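PDB 3CZ8: putative sporulation-specific glycosylase ydhD from Bacillus subtilis subsp. subtilis str. 168, which probably hydrolyses glycosidic bonds of a cell-wall or chitin-like polysaccharide during sporulation, through the family 18 glycoside hydrolase domain that makes up this chain. Local coordinates for residues P197-E200 against I201-I205. The protein carries 1 engineered substitution. Numbering follows the deposited sequence.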
ATOM      1  N   PRO A 197     -14.217  -3.236 -15.759  1.00 27.87           N
ATOM      2  CA  PRO A 197     -15.026  -4.299 -16.350  1.00 33.85           C
ATOM      3  C   PRO A 197     -14.330  -4.884 -17.574  1.00 37.08           C
ATOM      4  O   PRO A 197     -13.738  -4.138 -18.364  1.00 36.66           O
ATOM      5  CB  PRO A 197     -16.327  -3.584 -16.738  1.00 30.51           C
ATOM      6  CG  PRO A 197     -15.982  -2.150 -16.836  1.00 34.00           C
ATOM      7  CD  PRO A 197     -14.865  -1.913 -15.872  1.00 25.69           C
ATOM      8  N   ILE A 198     -14.382  -6.209 -17.704  1.00 39.71           N
ATOM      9  CA  ILE A 198     -13.652  -6.932 -18.751  1.00 39.90           C
ATOM     10  C   ILE A 198     -14.167  -6.585 -20.158  1.00 46.25           C
ATOM     11  O   ILE A 198     -13.432  -6.690 -21.145  1.00 42.10           O
ATOM     12  CB  ILE A 198     -13.651  -8.469 -18.475  1.00 47.96           C
ATOM     13  CG1 ILE A 198     -12.372  -9.134 -19.017  1.00 39.80           C
ATOM     14  CG2 ILE A 198     -14.954  -9.130 -18.957  1.00 48.16           C
ATOM     15  CD1 ILE A 198     -12.548  -9.890 -20.321  1.00 80.92           C
ATOM     16  N   THR A 199     -15.419  -6.134 -20.213  1.00 43.96           N
ATOM     17  CA  THR A 199     -16.063  -5.666 -21.429  1.00 47.24           C
ATOM     18  C   THR A 199     -15.390  -4.395 -21.957  1.00 45.88           C
ATOM     19  O   THR A 199     -15.139  -4.270 -23.154  1.00 46.38           O
ATOM     20  CB  THR A 199     -17.580  -5.425 -21.200  1.00 49.74           C
ATOM     21  OG1 THR A 199     -17.775  -4.615 -20.033  1.00 53.98           O
ATOM     22  CG2 THR A 199     -18.313  -6.749 -21.006  1.00 54.55           C
ATOM     23  N   GLU A 200     -15.073  -3.470 -21.058  1.00 42.48           N
ATOM     24  CA  GLU A 200     -14.418  -2.229 -21.457  1.00 40.91           C
ATOM     25  C   GLU A 200     -12.914  -2.397 -21.717  1.00 35.29           C
ATOM     26  O   GLU A 200     -12.330  -1.643 -22.497  1.00 33.01           O
ATOM     27  CB  GLU A 200     -14.690  -1.120 -20.437  1.00 38.71           C
ATOM     28  CG  GLU A 200     -16.152  -0.705 -20.308  1.00 40.07           C
ATOM     29  CD  GLU A 200     -16.776  -0.232 -21.620  1.00 62.05           C
ATOM     30  OE1 GLU A 200     -16.169   0.612 -22.320  1.00 45.76           O
ATOM     31  OE2 GLU A 200     -17.887  -0.706 -21.942  1.00 59.22           O
ATOM     32  N   ILE A 201     -12.303  -3.383 -21.060  1.00 33.32           N
ATOM     33  CA  ILE A 201     -10.901  -3.748 -21.288  1.00 30.08           C
ATOM     34  C   ILE A 201     -10.744  -4.321 -22.698  1.00 39.29           C
ATOM     35  O   ILE A 201      -9.803  -3.965 -23.417  1.00 39.88           O
ATOM     36  CB  ILE A 201     -10.393  -4.750 -20.202  1.00 38.44           C
ATOM     37  CG1 ILE A 201     -10.273  -4.050 -18.845  1.00 34.75           C
ATOM     38  CG2 ILE A 201      -9.041  -5.377 -20.574  1.00 27.62           C
ATOM     39  CD1 ILE A 201     -10.150  -5.011 -17.694  1.00 36.24           C
ATOM     40  N   ARG A 202     -11.682  -5.193 -23.072  1.00 40.64           N
ATOM     41  CA  ARG A 202     -11.799  -5.757 -24.423  1.00 45.40           C
ATOM     42  C   ARG A 202     -11.821  -4.658 -25.482  1.00 35.74           C
ATOM     43  O   ARG A 202     -11.016  -4.676 -26.413  1.00 40.24           O
ATOM     44  CB  ARG A 202     -13.077  -6.598 -24.523  1.00 45.12           C
ATOM     45  CG  ARG A 202     -13.395  -7.158 -25.912  1.00 51.31           C
ATOM     46  CD  ARG A 202     -12.912  -8.587 -26.059  1.00 61.96           C
ATOM     47  NE  ARG A 202     -13.511  -9.463 -25.054  1.00 61.81           N
ATOM     48  CZ  ARG A 202     -13.048 -10.667 -24.729  1.00 77.41           C
ATOM     49  NH1 ARG A 202     -11.967 -11.159 -25.330  1.00 51.40           N
ATOM     50  NH2 ARG A 202     -13.668 -11.377 -23.793  1.00 68.91           N
ATOM     51  N   ARG A 203     -12.738  -3.704 -25.311  1.00 30.50           N
ATOM     52  CA  ARG A 203     -12.879  -2.552 -26.203  1.00 41.21           C
ATOM     53  C   ARG A 203     -11.623  -1.684 -26.262  1.00 40.66           C
ATOM     54  O   ARG A 203     -11.245  -1.227 -27.339  1.00 48.00           O
ATOM     55  CB  ARG A 203     -14.076  -1.695 -25.789  1.00 44.99           C
ATOM     56  CG  ARG A 203     -15.422  -2.225 -26.235  1.00 49.24           C
ATOM     57  CD  ARG A 203     -16.547  -1.495 -25.518  1.00 63.49           C
ATOM     58  NE  ARG A 203     -17.865  -1.994 -25.907  1.00 99.83           N
ATOM     59  CZ  ARG A 203     -18.490  -3.023 -25.333  1.00110.50           C
ATOM     60  NH1 ARG A 203     -17.927  -3.689 -24.332  1.00109.31           N
ATOM     61  NH2 ARG A 203     -19.688  -3.389 -25.768  1.00115.98           N
ATOM     62  N   THR A 204     -10.991  -1.468 -25.103  1.00 42.45           N
ATOM     63  CA  THR A 204      -9.744  -0.697 -25.001  1.00 31.63           C
ATOM     64  C   THR A 204      -8.628  -1.364 -25.801  1.00 31.37           C
ATOM     65  O   THR A 204      -7.951  -0.699 -26.589  1.00 42.48           O
ATOM     66  CB  THR A 204      -9.303  -0.515 -23.524  1.00 29.16           C
ATOM     67  OG1 THR A 204     -10.340   0.157 -22.800  1.00 36.02           O
ATOM     68  CG2 THR A 204      -8.016   0.302 -23.422  1.00 37.95           C
ATOM     69  N   ILE A 205      -8.467  -2.675 -25.609  1.00 34.17           N
ATOM     70  CA  ILE A 205      -7.470  -3.464 -26.334  1.00 31.50           C
ATOM     71  C   ILE A 205      -7.718  -3.403 -27.851  1.00 46.68           C
ATOM     72  O   ILE A 205      -6.798  -3.108 -28.618  1.00 45.69           O
ATOM     73  CB  ILE A 205      -7.423  -4.932 -25.823  1.00 32.85           C
ATOM     74  CG1 ILE A 205      -6.787  -4.996 -24.427  1.00 29.18           C
ATOM     75  CG2 ILE A 205      -6.615  -5.823 -26.765  1.00 22.42           C
ATOM     76  CD1 ILE A 205      -7.001  -6.323 -23.712  1.00 37.22           C
TER
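Arg203 reaches back along the helix to Thr199 and Glu200 in the first turns of helix 198-208, which joins strands 177-181 and 217-220 as a beta-alpha-beta unit of the family 18 TIM barrel. Arg203 CB lies 3.7 Å from Glu200 O. CG stands anti to the carbonyl carbon (chi1 -79°) and passes Thr199 O, and from there the chain runs extended to NE, its CD resting against the Glu200 carboxylate. At the tip, NH1 gives a weak hydrogen bond to Thr199 O (3.1 Å), which meets the guanidinium at its edge while also accepting the backbone N-H of Arg203. NH1 also forms a long salt bridge of 3.8 Å with Glu200 OE2; the oxygen sits well out of the guanidinium plane, so charge alone links them. A long, flexible arginine suits this exposed flank.

Pro197, at the N-cap, has no N-H, but no preceding helical turn calls for one; its carbonyl accepts the N-H of Ile201. Ile198 and Arg202 run side by side, Ile198 CD1 against Arg202 NH2 at 3.9 Å: aliphatic Ile198 is buried against Arg290 and Ile294, while Arg202 brings its charge to Glu297. Thr204 is buried, and its short hydroxyl can turn back to the preceding turn; an alanine here would probably leave Glu200 O with one bond fewer. That oxygen takes Thr204 N at 2.9 Å from one face of its carbonyl plane and Thr204 OG1 at 2.7 Å from the opposite face.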